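Venom allergen-like (VAL) 4 protein (Schistosoma mansoni, PDB 4P27) is a secreted SCP/TAPS (CAP superfamily) protein of a parasitic fluke that binds lipids although it lacks the prototypical CAP motifs. Local coordinates at residues Q30-N35 with E151-S156. Sequence-based numbering, arbitrary orientation.
With NAG (2-acetamido-2-deoxy-beta-D-glucopyranose), chain B.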
ATOM      1  N   GLN A  30      16.566  -5.449   0.740  1.00 34.46           N
ATOM      2  CA  GLN A  30      15.953  -4.512   1.731  1.00 34.64           C
ATOM      3  C   GLN A  30      16.217  -5.104   3.088  1.00 31.22           C
ATOM      4  O   GLN A  30      15.977  -6.268   3.229  1.00 33.42           O
ATOM      5  CB  GLN A  30      14.401  -4.394   1.514  1.00 30.45           C
ATOM      6  CG  GLN A  30      13.951  -3.585   0.278  1.00 29.14           C
ATOM      7  CD  GLN A  30      14.551  -2.188   0.242  1.00 32.00           C
ATOM      8  OE1 GLN A  30      14.802  -1.577   1.268  1.00 31.53           O
ATOM      9  NE2 GLN A  30      14.738  -1.661  -0.961  1.00 38.28           N
ATOM     10  N   PRO A  31      16.614  -4.304   4.112  1.00 33.20           N
ATOM     11  CA  PRO A  31      16.788  -4.912   5.443  1.00 30.83           C
ATOM     12  C   PRO A  31      15.481  -5.486   5.977  1.00 31.88           C
ATOM     13  O   PRO A  31      14.428  -4.967   5.659  1.00 31.95           O
ATOM     14  CB  PRO A  31      17.277  -3.746   6.311  1.00 37.83           C
ATOM     15  CG  PRO A  31      16.631  -2.521   5.701  1.00 33.75           C
ATOM     16  CD  PRO A  31      16.698  -2.823   4.184  1.00 33.60           C
ATOM     17  N   PRO A  32      15.545  -6.560   6.792  1.00 33.99           N
ATOM     18  CA  PRO A  32      14.280  -7.105   7.264  1.00 32.24           C
ATOM     19  C   PRO A  32      13.693  -6.224   8.344  1.00 33.65           C
ATOM     20  O   PRO A  32      14.427  -5.613   9.088  1.00 32.05           O
ATOM     21  CB  PRO A  32      14.691  -8.488   7.916  1.00 31.86           C
ATOM     22  CG  PRO A  32      16.134  -8.315   8.275  1.00 31.66           C
ATOM     23  CD  PRO A  32      16.691  -7.473   7.098  1.00 29.77           C
ATOM     24  N   ALA A  33      12.386  -6.266   8.504  1.00 30.21           N
ATOM     25  CA  ALA A  33      11.737  -5.460   9.473  1.00 28.52           C
ATOM     26  C   ALA A  33      11.635  -6.159  10.823  1.00 35.96           C
ATOM     27  O   ALA A  33      11.326  -7.393  10.889  1.00 33.51           O
ATOM     28  CB  ALA A  33      10.350  -5.171   8.964  1.00 25.52           C
ATOM     29  N   LYS A  34      11.846  -5.402  11.899  1.00 35.55           N
ATOM     30  CA  LYS A  34      11.752  -5.949  13.230  1.00 35.62           C
ATOM     31  C   LYS A  34      10.302  -6.240  13.649  1.00 40.34           C
ATOM     32  O   LYS A  34      10.019  -7.275  14.272  1.00 39.78           O
ATOM     33  CB  LYS A  34      12.361  -5.006  14.254  1.00 43.41           C
ATOM     34  CG  LYS A  34      12.460  -5.583  15.682  1.00 42.48           C
ATOM     35  CD  LYS A  34      12.679  -4.443  16.667  1.00 50.47           C
ATOM     36  CE  LYS A  34      13.740  -4.739  17.718  1.00 55.16           C
ATOM     37  NZ  LYS A  34      13.055  -4.564  19.019  1.00 63.05           N
ATOM     38  N   ASN A  35       9.397  -5.320  13.356  1.00 35.40           N
ATOM     39  CA  ASN A  35       7.989  -5.446  13.714  1.00 39.49           C
ATOM     40  C   ASN A  35       7.121  -4.738  12.597  1.00 39.43           C
ATOM     41  O   ASN A  35       7.591  -3.744  12.007  1.00 39.40           O
ATOM     42  CB  ASN A  35       7.724  -4.739  15.024  1.00 40.77           C
ATOM     43  CG  ASN A  35       6.245  -4.805  15.402  1.00 60.87           C
ATOM     44  OD1 ASN A  35       5.773  -5.888  15.773  1.00 66.51           O
ATOM     45  ND2 ASN A  35       5.480  -3.677  15.236  1.00 59.02           N
ATOM     46  N   GLU A 151      11.539  -0.339  11.688  1.00 33.13           N
ATOM     47  CA  GLU A 151      12.875  -0.526  12.301  1.00 33.49           C
ATOM     48  C   GLU A 151      13.488  -1.797  11.733  1.00 33.87           C
ATOM     49  O   GLU A 151      12.809  -2.831  11.715  1.00 27.40           O
ATOM     50  CB  GLU A 151      12.698  -0.847  13.726  1.00 34.72           C
ATOM     51  CG  GLU A 151      12.387   0.278  14.663  1.00 54.35           C
ATOM     52  CD  GLU A 151      12.390  -0.298  16.086  1.00 64.71           C
ATOM     53  OE1 GLU A 151      12.997  -1.379  16.304  1.00 61.45           O
ATOM     54  OE2 GLU A 151      11.762   0.302  16.973  1.00 71.30           O
ATOM     55  N   ALA A 152      14.749  -1.737  11.331  1.00 27.41           N
ATOM     56  CA  ALA A 152      15.453  -2.937  10.840  1.00 32.84           C
ATOM     57  C   ALA A 152      15.772  -3.945  11.989  1.00 36.59           C
ATOM     58  O   ALA A 152      15.783  -3.582  13.163  1.00 31.64           O
ATOM     59  CB  ALA A 152      16.744  -2.506  10.156  1.00 30.06           C
ATOM     60  N   LYS A 153      16.019  -5.195  11.645  1.00 34.10           N
ATOM     61  CA  LYS A 153      16.534  -6.186  12.603  1.00 33.24           C
ATOM     62  C   LYS A 153      17.594  -6.928  11.795  1.00 33.99           C
ATOM     63  O   LYS A 153      17.733  -6.699  10.562  1.00 31.21           O
ATOM     64  CB  LYS A 153      15.448  -7.140  13.134  1.00 32.62           C
ATOM     65  CG  LYS A 153      15.063  -8.179  12.041  1.00 39.92           C
ATOM     66  CD  LYS A 153      14.041  -9.221  12.531  1.00 40.01           C
ATOM     67  CE  LYS A 153      13.646 -10.114  11.345  1.00 46.79           C
ATOM     68  NZ  LYS A 153      12.476 -10.955  11.743  1.00 53.09           N
ATOM     69  N   PRO A 154      18.454  -7.687  12.511  1.00 35.93           N
ATOM     70  CA  PRO A 154      19.602  -8.312  11.885  1.00 34.80           C
ATOM     71  C   PRO A 154      19.110  -9.414  10.942  1.00 32.74           C
ATOM     72  O   PRO A 154      18.148 -10.143  11.265  1.00 35.18           O
ATOM     73  CB  PRO A 154      20.402  -8.904  13.070  1.00 36.16           C
ATOM     74  CG  PRO A 154      19.908  -8.184  14.296  1.00 43.50           C
ATOM     75  CD  PRO A 154      18.502  -7.657  13.994  1.00 33.88           C
ATOM     76  N   GLU A 155      19.677  -9.485   9.759  1.00 32.42           N
ATOM     77  CA  GLU A 155      19.318 -10.575   8.843  1.00 45.27           C
ATOM     78  C   GLU A 155      19.405 -12.026   9.467  1.00 50.63           C
ATOM     79  O   GLU A 155      18.581 -12.867   9.139  1.00 48.91           O
ATOM     80  CB  GLU A 155      20.015 -10.422   7.497  1.00 47.44           C
ATOM     81  CG  GLU A 155      21.417 -11.011   7.496  1.00 63.99           C
ATOM     82  CD  GLU A 155      22.264 -10.585   6.293  1.00 72.82           C
ATOM     83  OE1 GLU A 155      23.453 -11.012   6.231  1.00 68.88           O
ATOM     84  OE2 GLU A 155      21.750  -9.828   5.410  1.00 63.15           O
ATOM     85  N   SER A 156      20.254 -12.284  10.466  1.00 49.23           N
ATOM     86  CA  SER A 156      20.228 -13.614  11.137  1.00 54.91           C
ATOM     87  C   SER A 156      18.886 -13.950  11.783  1.00 62.24           C
ATOM     88  O   SER A 156      18.494 -15.105  11.869  1.00 59.85           O
ATOM     89  CB  SER A 156      21.257 -13.689  12.222  1.00 58.58           C
ATOM     90  OG  SER A 156      20.703 -13.149  13.412  1.00 66.42           O
TER
HETATM   91  C1  NAG B 201       7.727   1.771  13.661  1.00 41.26           C
HETATM   92  C2  NAG B 201       7.738   1.401  15.153  1.00 44.28           C
HETATM   93  C3  NAG B 201       8.339   2.465  16.018  1.00 52.49           C
HETATM   94  C4  NAG B 201       9.677   2.835  15.445  1.00 50.72           C
HETATM   95  C5  NAG B 201       9.471   3.370  14.045  1.00 58.20           C
HETATM   96  C6  NAG B 201      10.784   3.902  13.539  1.00 52.95           C
HETATM   97  C7  NAG B 201       5.863  -0.005  15.517  1.00 51.50           C
HETATM   98  C8  NAG B 201       4.461  -0.122  15.973  1.00 49.45           C
HETATM   99  N2  NAG B 201       6.432   1.154  15.680  1.00 43.88           N
HETATM  100  O3  NAG B 201       8.463   1.969  17.344  1.00 54.55           O
HETATM  101  O4  NAG B 201      10.264   3.812  16.249  1.00 71.30           O
HETATM  102  O5  NAG B 201       8.947   2.340  13.230  1.00 50.49           O
HETATM  103  O6  NAG B 201      10.694   4.314  12.197  1.00 55.42           O
HETATM  104  O7  NAG B 201       6.405  -0.939  15.012  1.00 56.77           O
HETATM  105  O   HOH W   1       9.042  -1.595  12.957  1.00 31.51           O
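Lys153 N donates to Pro32 O (3.0 Å) and Lys34 N to Glu151 O (2.8 Å), bridging the backbones of two loops around Ala33 and Ala152, whose CA atoms lie 4.7 Å apart. The second bond is the straighter, 168° at the hydrogen. Lys153 lays its chain across residues 32-34. Its CB rests against Lys34 CA and CB. With chi1 at 74°, CG sits between the backbone N and carbonyl carbon and packs 3.9 Å from CG of Pro32, whose ring the chain crosses at about a right angle. Running on extended, CD passes Ala33 O, and CE lies 3.6 Å from Ala33 O while also meeting CB of Pro32. The tip, NZ, hydrogen-bonds to Lys23 O just beyond helix 6-22, so this lysine ties the C-terminal loop to that helix end. Lys34 and Glu151 run side by side in the same direction: OE1 of Glu151 comes within 3.1 Å of CD of Lys34, but NZ of Lys34 stays 4.2 Å from Glu151 OE1, too far for a salt bridge. Toward the glycan, Asn35 ND2 donates to O7 of the sugar's acetamido group (2.9 Å), and a water links Asn35 O with Glu151 N. Pro32 also touches Cys25 and Cys158, which form a disulfide. The pattern is that of an isolated antiparallel beta-bridge, its alanines a non-hydrogen-bonded pair, fastening the C-terminal tail to the loop after the first helix of the CAP domain.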